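Local coordinates for protein quinoline 2-oxidoreductase large subunit (Pseudomonas putida, PDB 1T3Q) that oxidises quinoline at carbon 2, as the molybdenum-bearing large subunit of a molybdenum hydroxylase that holds a molybdopterin cytosine dinucleotide cofactor, at residues A643-I648 against R656-F661; S461-V466 against M746-A751; S197-E202 against Y711-T716. One frame throughout, in Å; residues are numbered along the deposited sequence.

Interaction 1: residues A643-I648 against R656-F661; sequences AAIVEI and RVTDFF
Ala-643 pairs with Phe-661 at one end of this antiparallel beta hairpin, and Glu-647 with Arg-656 at the other, the register slipping by one residue in between at a classic beta bulge. The short strand axes run at 144° and approach to 4.5 Å.

Backbone bonds give the evidence for the bulge. Thr-658 and Asp-659 both face Ile-645: Thr-658 N donates to Ile-645 O at 2.9 Å, while Asp-659 N reaches the same oxygen only weakly. Ile-645 N in turn bonds Asp-659 O at 3.1 Å. The hydrogen-bonded pairs Ala-643/Phe-661 and Glu-647/Arg-656 each exchange two N-H···O bonds.

Apolar packing divides between the faces of the sheet. With Val-646 and Val-657, Ala-644 and Phe-660 share the face covered by helices 672-692 and 744-761. There Ala-644 CB stands over the Phe-660 ring in a CH-pi contact, 3.9 Å from its centroid. On the other face, Ile-645 CD1 meets the edge of the Phe-661 ring in its plane, 3.9 Å from CE2. This face turns to helix 426-437.

Polar side chains gather on the Ile-645 side. Thr-658 OG1 donates to Asp-659 OD2 at 2.7 Å, and Arg-445 binds both oxygens from outside. Glu-647 CG is anti to the backbone N (chi1 171°), and the side chain runs beside that of Arg-656, pointing the same way. The carboxylate and guanidinium planes are 71° apart, and Glu-647 OE2 meets Arg-656 NH2 at the guanidinium edge, 2.6 Å away, in a salt bridge whose hydrogen bond is weak and bent, while Thr-658 CG2 covers one guanidinium face 3.5 Å above its centre.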
loop_
_atom_site.group_PDB
_atom_site.type_symbol
_atom_site.label_atom_id
_atom_site.label_comp_id
_atom_site.label_asym_id
_atom_site.label_seq_id
_atom_site.Cartn_x
_atom_site.Cartn_y
_atom_site.Cartn_z
ATOM N N ALA B 643 1.498 32.491 33.375
ATOM C CA ALA B 643 2.288 33.076 34.450
ATOM C C ALA B 643 3.307 32.018 34.829
ATOM O O ALA B 643 2.971 30.841 34.977
ATOM C CB ALA B 643 1.412 33.423 35.647
ATOM N N ALA B 644 4.559 32.435 34.959
ATOM C CA ALA B 644 5.623 31.517 35.308
ATOM C C ALA B 644 6.387 32.041 36.506
ATOM O O ALA B 644 6.540 33.250 36.684
ATOM C CB ALA B 644 6.575 31.339 34.126
ATOM N N ILE B 645 6.842 31.118 37.342
ATOM C CA ILE B 645 7.638 31.473 38.500
ATOM C C ILE B 645 8.974 30.776 38.294
ATOM O O ILE B 645 9.022 29.569 38.062
ATOM C CB ILE B 645 7.000 30.986 39.816
ATOM C CG1 ILE B 645 5.717 31.780 40.089
ATOM C CG2 ILE B 645 7.986 31.165 40.964
ATOM C CD1 ILE B 645 4.991 31.378 41.366
ATOM N N VAL B 646 10.053 31.550 38.344
ATOM C CA VAL B 646 11.387 31.004 38.156
ATOM C C VAL B 646 12.238 31.290 39.377
ATOM O O VAL B 646 12.029 32.282 40.079
ATOM C CB VAL B 646 12.105 31.612 36.920
ATOM C CG1 VAL B 646 11.282 31.376 35.664
ATOM C CG2 VAL B 646 12.357 33.092 37.137
ATOM N N GLU B 647 13.189 30.402 39.632
ATOM C CA GLU B 647 14.101 30.559 40.754
ATOM C C GLU B 647 15.514 30.547 40.197
ATOM O O GLU B 647 15.900 29.611 39.498
ATOM C CB GLU B 647 13.940 29.410 41.753
ATOM C CG GLU B 647 15.014 29.404 42.833
ATOM C CD GLU B 647 14.986 28.144 43.679
ATOM O OE1 GLU B 647 14.101 28.029 44.550
ATOM O OE2 GLU B 647 15.846 27.264 43.460
ATOM N N ILE B 648 16.274 31.592 40.500
ATOM C CA ILE B 648 17.646 31.702 40.033
ATOM C C ILE B 648 18.599 31.638 41.225
ATOM O O ILE B 648 18.426 32.367 42.197
ATOM C CB ILE B 648 17.877 33.039 39.305
ATOM C CG1 ILE B 648 16.939 33.148 38.100
ATOM C CG2 ILE B 648 19.329 33.149 38.870
ATOM C CD1 ILE B 648 16.976 34.507 37.426
ATOM N N ARG B 656 15.543 27.672 37.345
ATOM C CA ARG B 656 14.543 26.621 37.405
ATOM C C ARG B 656 13.137 27.209 37.333
ATOM O O ARG B 656 12.822 28.165 38.039
ATOM C CB ARG B 656 14.737 25.839 38.715
ATOM C CG ARG B 656 13.746 24.720 38.977
ATOM C CD ARG B 656 14.259 23.775 40.072
ATOM N NE ARG B 656 13.381 23.725 41.241
ATOM C CZ ARG B 656 13.522 24.487 42.322
ATOM N NH1 ARG B 656 12.671 24.371 43.332
ATOM N NH2 ARG B 656 14.520 25.354 42.401
ATOM N N VAL B 657 12.305 26.660 36.453
ATOM C CA VAL B 657 10.926 27.116 36.344
ATOM C C VAL B 657 10.202 26.231 37.343
ATOM O O VAL B 657 9.984 25.049 37.082
ATOM C CB VAL B 657 10.338 26.858 34.943
ATOM C CG1 VAL B 657 8.922 27.405 34.875
ATOM C CG2 VAL B 657 11.219 27.500 33.879
ATOM N N THR B 658 9.842 26.802 38.486
ATOM C CA THR B 658 9.185 26.045 39.537
ATOM C C THR B 658 7.676 25.927 39.412
ATOM O O THR B 658 7.090 24.967 39.908
ATOM C CB THR B 658 9.491 26.647 40.917
ATOM O OG1 THR B 658 8.954 27.973 40.989
ATOM C CG2 THR B 658 10.989 26.699 41.147
ATOM N N ASP B 659 7.048 26.904 38.763
ATOM C CA ASP B 659 5.602 26.899 38.606
ATOM C C ASP B 659 5.180 27.459 37.254
ATOM O O ASP B 659 5.865 28.295 36.673
ATOM C CB ASP B 659 4.946 27.759 39.690
ATOM C CG ASP B 659 5.295 27.306 41.090
ATOM O OD1 ASP B 659 4.553 26.474 41.650
ATOM O OD2 ASP B 659 6.312 27.785 41.628
ATOM N N PHE B 660 4.043 26.989 36.765
ATOM C CA PHE B 660 3.504 27.480 35.510
ATOM C C PHE B 660 1.990 27.422 35.597
ATOM O O PHE B 660 1.407 26.399 35.972
ATOM C CB PHE B 660 4.018 26.660 34.325
ATOM C CG PHE B 660 4.545 27.509 33.201
ATOM C CD1 PHE B 660 3.685 28.295 32.441
ATOM C CD2 PHE B 660 5.910 27.563 32.938
ATOM C CE1 PHE B 660 4.179 29.132 31.438
ATOM C CE2 PHE B 660 6.414 28.395 31.936
ATOM C CZ PHE B 660 5.547 29.181 31.186
ATOM N N PHE B 661 1.367 28.548 35.277
ATOM C CA PHE B 661 -0.078 28.680 35.320
ATOM C C PHE B 661 -0.553 29.078 33.931
ATOM O O PHE B 661 0.057 29.930 33.286
ATOM C CB PHE B 661 -0.460 29.765 36.323
ATOM C CG PHE B 661 0.151 29.576 37.687
ATOM C CD1 PHE B 661 -0.453 28.751 38.632
ATOM C CD2 PHE B 661 1.332 30.226 38.027
ATOM C CE1 PHE B 661 0.114 28.581 39.897
ATOM C CE2 PHE B 661 1.905 30.060 39.288
ATOM C CZ PHE B 661 1.295 29.238 40.222
#

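Interaction 2: residues S461-V466 against M746-A751; sequences SVFNEV and MISAPA. Unlike the reference sequence in segment 461-466: Glu-465 (reference Asp), Val-466 (reference Cys).
Ile-747 and Ser-748 carry most of the approach of helix segment 746-751 to strand segment 461-466, with Ala-751 completing it one turn later. The two short axes run nearly antiparallel, at 164°, and come within 7.5 Å. A helix here packs against an outer strand of its sheet, beside the molybdenum site.

At Ile-747 the touching atom is CD1. The two side chains cross, and Ile-747 CD1 lies 3.6 Å from Glu-465 CG and equally near CD, so the methyl rests against the aliphatic part and the base of the carboxylate. The polar end is held elsewhere, Glu-465 OE1 being hydrogen-bonded to Ser-547 OG, and the side chain touches Glu-743 of the molybdenum pocket.

Ser-748 follows with two contacts. Its OG, anti to the backbone N (chi1 174°), lies 2.7 Å from Ser-461 OG in a hydrogen bond that either hydroxyl could donate. Both hydroxyls are buried and have second partners: His-642 ND1 for Ser-748 OG and Gln-379 NE2 for Ser-461 OG. Ser-748 CB packs close to the Phe-463 ring, 3.3 Å from Phe-463 CD1, approaching obliquely. An alanine in place of Phe-463 would probably open a gap beside Ser-748 CB and take from the His-642 ring the aromatic neighbour it meets at about 20°.

The helix is kinked at Pro-750, whose nitrogen has no hydrogen to give to the preceding turn. Ala-751 N makes a weak bond to Ser-748 O, and Ala-751 CB comes 3.4 Å from Ser-461 OG.

Backbone bonds of Ser-461 with His-642 and Phe-463 with Gly-640 join strand 454-467 to strand 636-649. Helix 744-761 covers it here, helix 375-393 flanks both elements through Gln-379, and helix 672-692 packs on Ala-749 and Pro-750.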
loop_
_atom_site.group_PDB
_atom_site.type_symbol
_atom_site.label_atom_id
_atom_site.label_comp_id
_atom_site.label_asym_id
_atom_site.label_seq_id
_atom_site.Cartn_x
_atom_site.Cartn_y
_atom_site.Cartn_z
ATOM N N SER B 461 2.076 36.986 31.146
ATOM C CA SER B 461 1.888 37.158 29.713
ATOM C C SER B 461 0.429 36.920 29.350
ATOM O O SER B 461 -0.111 35.843 29.599
ATOM C CB SER B 461 2.770 36.181 28.932
ATOM O OG SER B 461 2.494 36.265 27.545
ATOM N N VAL B 462 -0.206 37.936 28.772
ATOM C CA VAL B 462 -1.596 37.843 28.347
ATOM C C VAL B 462 -1.591 37.969 26.829
ATOM O O VAL B 462 -0.915 38.840 26.277
ATOM C CB VAL B 462 -2.440 38.969 28.973
ATOM C CG1 VAL B 462 -3.874 38.886 28.472
ATOM C CG2 VAL B 462 -2.396 38.851 30.500
ATOM N N PHE B 463 -2.343 37.109 26.153
ATOM C CA PHE B 463 -2.354 37.129 24.696
ATOM C C PHE B 463 -3.706 36.876 24.045
ATOM O O PHE B 463 -4.684 36.498 24.693
ATOM C CB PHE B 463 -1.406 36.047 24.161
ATOM C CG PHE B 463 -1.969 34.650 24.278
ATOM C CD1 PHE B 463 -1.956 33.977 25.497
ATOM C CD2 PHE B 463 -2.601 34.049 23.192
ATOM C CE1 PHE B 463 -2.571 32.734 25.636
ATOM C CE2 PHE B 463 -3.221 32.807 23.320
ATOM C CZ PHE B 463 -3.207 32.148 24.550
ATOM N N ASN B 464 -3.729 37.100 22.735
ATOM C CA ASN B 464 -4.876 36.799 21.897
ATOM C C ASN B 464 -4.133 36.160 20.721
ATOM O O ASN B 464 -2.916 36.327 20.608
ATOM C CB ASN B 464 -5.690 38.060 21.535
ATOM C CG ASN B 464 -5.071 38.894 20.437
ATOM O OD1 ASN B 464 -3.882 38.795 20.144
ATOM N ND2 ASN B 464 -5.888 39.751 19.832
ATOM N N GLU B 465 -4.829 35.414 19.875
ATOM C CA GLU B 465 -4.164 34.715 18.785
ATOM C C GLU B 465 -5.097 34.473 17.607
ATOM O O GLU B 465 -6.264 34.127 17.797
ATOM C CB GLU B 465 -3.651 33.369 19.330
ATOM C CG GLU B 465 -3.273 32.319 18.302
ATOM C CD GLU B 465 -3.077 30.931 18.925
ATOM O OE1 GLU B 465 -2.606 30.022 18.214
ATOM O OE2 GLU B 465 -3.404 30.745 20.118
ATOM N N VAL B 466 -4.590 34.652 16.389
ATOM C CA VAL B 466 -5.414 34.394 15.214
ATOM C C VAL B 466 -5.398 32.889 14.964
ATOM O O VAL B 466 -4.328 32.279 14.879
ATOM C CB VAL B 466 -4.882 35.140 13.957
ATOM C CG1 VAL B 466 -4.990 36.649 14.173
ATOM C CG2 VAL B 466 -3.444 34.742 13.666
ATOM N N MET B 746 3.263 28.578 22.786
ATOM C CA MET B 746 4.546 29.014 22.234
ATOM C C MET B 746 4.515 30.474 21.810
ATOM O O MET B 746 5.540 31.055 21.448
ATOM C CB MET B 746 4.976 28.126 21.061
ATOM C CG MET B 746 5.981 27.040 21.466
ATOM S SD MET B 746 7.486 27.716 22.246
ATOM C CE MET B 746 8.330 28.379 20.793
ATOM N N ILE B 747 3.334 31.071 21.851
ATOM C CA ILE B 747 3.220 32.482 21.519
ATOM C C ILE B 747 3.426 33.251 22.818
ATOM O O ILE B 747 4.213 34.188 22.884
ATOM C CB ILE B 747 1.809 32.842 20.983
ATOM C CG1 ILE B 747 1.600 32.245 19.590
ATOM C CG2 ILE B 747 1.626 34.357 20.960
ATOM C CD1 ILE B 747 0.193 32.427 19.067
ATOM N N SER B 748 2.732 32.798 23.859
ATOM C CA SER B 748 2.730 33.454 25.161
ATOM C C SER B 748 3.625 32.931 26.289
ATOM O O SER B 748 4.228 33.721 27.007
ATOM C CB SER B 748 1.277 33.515 25.651
ATOM O OG SER B 748 1.175 34.022 26.968
ATOM N N ALA B 749 3.711 31.618 26.469
ATOM C CA ALA B 749 4.541 31.096 27.553
ATOM C C ALA B 749 5.996 31.593 27.532
ATOM O O ALA B 749 6.586 31.830 28.581
ATOM C CB ALA B 749 4.499 29.562 27.566
ATOM N N PRO B 750 6.598 31.761 26.344
ATOM C CA PRO B 750 7.984 32.238 26.385
ATOM C C PRO B 750 8.070 33.610 27.053
ATOM O O PRO B 750 9.024 33.909 27.771
ATOM C CB PRO B 750 8.379 32.288 24.912
ATOM C CG PRO B 750 7.523 31.206 24.290
ATOM C CD PRO B 750 6.190 31.439 24.965
ATOM N N ALA B 751 7.065 34.445 26.805
ATOM C CA ALA B 751 7.033 35.780 27.377
ATOM C C ALA B 751 6.948 35.699 28.898
ATOM O O ALA B 751 7.592 36.468 29.602
ATOM C CB ALA B 751 5.844 36.564 26.815
#

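Interaction 3: residues S197-E202 against Y711-T716; sequences SACPME and YLIPTT
Tyr-711 reaches out of segment 711-716 so that its hydroxyl meets the backbone of Ser-197. With CG anti to the backbone N (chi1 -169°), the ring extends toward segment 197-202. Its OH accepts a nearly straight bond from Ser-197 N, 2.9 Å long with an N-H···O angle of 169°. Ser-197 O is also near, 3.2 Å from Tyr-711 OH. A weak bond to Glu-693 OE2 gives the buried phenol oxygen a further partner.

Cys-199 stands beside the same ring. Its CB lies 4.0 Å from Tyr-711 CE2 and its sulfur 5.3 Å from the ring centroid, 65° off the normal, an oblique sulfur-aromatic contact and not a stack. Phe-289, on helix 285-291, meets both side chains.

Ile-713, two residues beyond Tyr-711, turns its two branches to different partners. CG2 lies 4.0 Å from Cys-199 SG, while CD1 meets Met-201 CE at 3.6 Å. The latter two side chains reach toward each other tip to tip. The methionine gets there by bending at chi2 and chi3, which brings its methyl round to Ile-713.

The contact is therefore one N-H···O bond followed by small apolar touches, joining two loops without regular secondary structure. Arg-143 of the small subunit bonds Ala-198 O and packs on Ile-713, and Arg-186 of the medium subunit packs on Leu-712 and Thr-715. Met-201 also touches the two-iron, two-sulfur cluster, about 4 Å from its side chain, which lies about 10 Å from the pterin cofactor. This places the arrangement at the junction of subunits and redox centres typical of molybdenum hydroxylases of the xanthine dehydrogenase family, in which electrons pass from the molybdenum cofactor to iron-sulfur clusters.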
loop_
_atom_site.group_PDB
_atom_site.type_symbol
_atom_site.label_atom_id
_atom_site.label_comp_id
_atom_site.label_asym_id
_atom_site.label_seq_id
_atom_site.Cartn_x
_atom_site.Cartn_y
_atom_site.Cartn_z
ATOM N N SER B 197 15.441 25.375 16.630
ATOM C CA SER B 197 14.975 24.362 15.698
ATOM C C SER B 197 13.718 23.740 16.291
ATOM O O SER B 197 13.617 23.604 17.510
ATOM C CB SER B 197 16.034 23.264 15.518
ATOM O OG SER B 197 15.507 22.189 14.757
ATOM N N ALA B 198 12.765 23.375 15.438
ATOM C CA ALA B 198 11.537 22.736 15.909
ATOM C C ALA B 198 11.972 21.445 16.601
ATOM O O ALA B 198 11.306 20.945 17.513
ATOM C CB ALA B 198 10.619 22.422 14.731
ATOM N N CYS B 199 13.099 20.911 16.140
ATOM C CA CYS B 199 13.680 19.691 16.693
ATOM C C CYS B 199 12.663 18.591 17.038
ATOM O O CYS B 199 12.560 18.156 18.189
ATOM C CB CYS B 199 14.519 20.050 17.934
ATOM S SG CYS B 199 15.665 18.754 18.490
ATOM N N PRO B 200 11.880 18.137 16.048
ATOM C CA PRO B 200 10.906 17.078 16.329
ATOM C C PRO B 200 11.713 15.800 16.574
ATOM O O PRO B 200 12.807 15.666 16.037
ATOM C CB PRO B 200 10.093 17.014 15.038
ATOM C CG PRO B 200 11.117 17.370 13.992
ATOM C CD PRO B 200 11.825 18.543 14.633
ATOM N N MET B 201 11.203 14.869 17.382
ATOM C CA MET B 201 11.968 13.645 17.636
ATOM C C MET B 201 12.175 12.832 16.359
ATOM O O MET B 201 13.184 12.137 16.219
ATOM C CB MET B 201 11.309 12.797 18.733
ATOM C CG MET B 201 11.530 13.360 20.134
ATOM S SD MET B 201 13.296 13.565 20.575
ATOM C CE MET B 201 13.569 15.279 20.064
ATOM N N GLU B 202 11.220 12.906 15.435
ATOM C CA GLU B 202 11.367 12.224 14.150
ATOM C C GLU B 202 11.842 13.296 13.169
ATOM O O GLU B 202 11.209 14.344 13.041
ATOM C CB GLU B 202 10.037 11.671 13.640
ATOM C CG GLU B 202 10.136 11.135 12.215
ATOM C CD GLU B 202 8.792 11.026 11.528
ATOM O OE1 GLU B 202 8.040 12.024 11.525
ATOM O OE2 GLU B 202 8.487 9.949 10.981
ATOM N N TYR B 711 22.630 21.218 21.381
ATOM C CA TYR B 711 21.307 21.826 21.295
ATOM C C TYR B 711 20.479 21.155 22.382
ATOM O O TYR B 711 20.068 20.002 22.247
ATOM C CB TYR B 711 20.657 21.575 19.934
ATOM C CG TYR B 711 19.410 22.407 19.735
ATOM C CD1 TYR B 711 19.503 23.762 19.407
ATOM C CD2 TYR B 711 18.138 21.861 19.932
ATOM C CE1 TYR B 711 18.355 24.555 19.284
ATOM C CE2 TYR B 711 16.985 22.647 19.812
ATOM C CZ TYR B 711 17.104 23.991 19.488
ATOM O OH TYR B 711 15.977 24.779 19.394
ATOM N N LEU B 712 20.233 21.898 23.453
ATOM C CA LEU B 712 19.516 21.382 24.602
ATOM C C LEU B 712 18.012 21.623 24.614
ATOM O O LEU B 712 17.565 22.770 24.685
ATOM C CB LEU B 712 20.122 21.990 25.870
ATOM C CG LEU B 712 21.649 22.108 25.907
ATOM C CD1 LEU B 712 22.068 22.790 27.205
ATOM C CD2 LEU B 712 22.278 20.722 25.790
ATOM N N ILE B 713 17.231 20.548 24.533
ATOM C CA ILE B 713 15.785 20.696 24.607
ATOM C C ILE B 713 15.369 20.219 25.997
ATOM O O ILE B 713 16.055 19.410 26.627
ATOM C CB ILE B 713 15.025 19.896 23.523
ATOM C CG1 ILE B 713 15.360 18.409 23.621
ATOM C CG2 ILE B 713 15.336 20.472 22.134
ATOM C CD1 ILE B 713 14.473 17.549 22.753
ATOM N N PRO B 714 14.240 20.722 26.497
ATOM C CA PRO B 714 13.788 20.322 27.830
ATOM C C PRO B 714 13.569 18.842 28.116
ATOM O O PRO B 714 13.123 18.069 27.266
ATOM C CB PRO B 714 12.528 21.168 28.050
ATOM C CG PRO B 714 12.120 21.616 26.675
ATOM C CD PRO B 714 13.417 21.814 25.953
ATOM N N THR B 715 13.903 18.469 29.346
ATOM C CA THR B 715 13.748 17.104 29.827
ATOM C C THR B 715 12.723 17.141 30.962
ATOM O O THR B 715 12.197 18.201 31.305
ATOM C CB THR B 715 15.058 16.571 30.411
ATOM O OG1 THR B 715 15.368 17.305 31.602
ATOM C CG2 THR B 715 16.203 16.733 29.419
ATOM N N THR B 716 12.447 15.976 31.540
ATOM C CA THR B 716 11.511 15.862 32.653
ATOM C C THR B 716 11.949 16.728 33.839
ATOM O O THR B 716 11.146 17.042 34.718
ATOM C CB THR B 716 11.438 14.408 33.148
ATOM O OG1 THR B 716 12.770 13.909 33.305
ATOM C CG2 THR B 716 10.678 13.531 32.170
#

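From the N terminus, residues 197-202 come first, and interaction 3 closes a loop of 508 intervening residues when they meet 711-716. Residues 461-466 open a second loop inside it, which interaction 2 closes only at 746-751, so these two contacts cross. Interaction 1 is a local hairpin, closed over seven residues and nested inside both loops. Interactions 1 and 2 share a sheet, strands 636-649 and 454-467 being neighbours, and they touch where Phe-660 CZ lies 3.8 Å from Ala-749 CB. Interaction 3 stays about 8 Å from either at the nearest atoms, tying the two molybdopterin-binding regions together at the subunit interface.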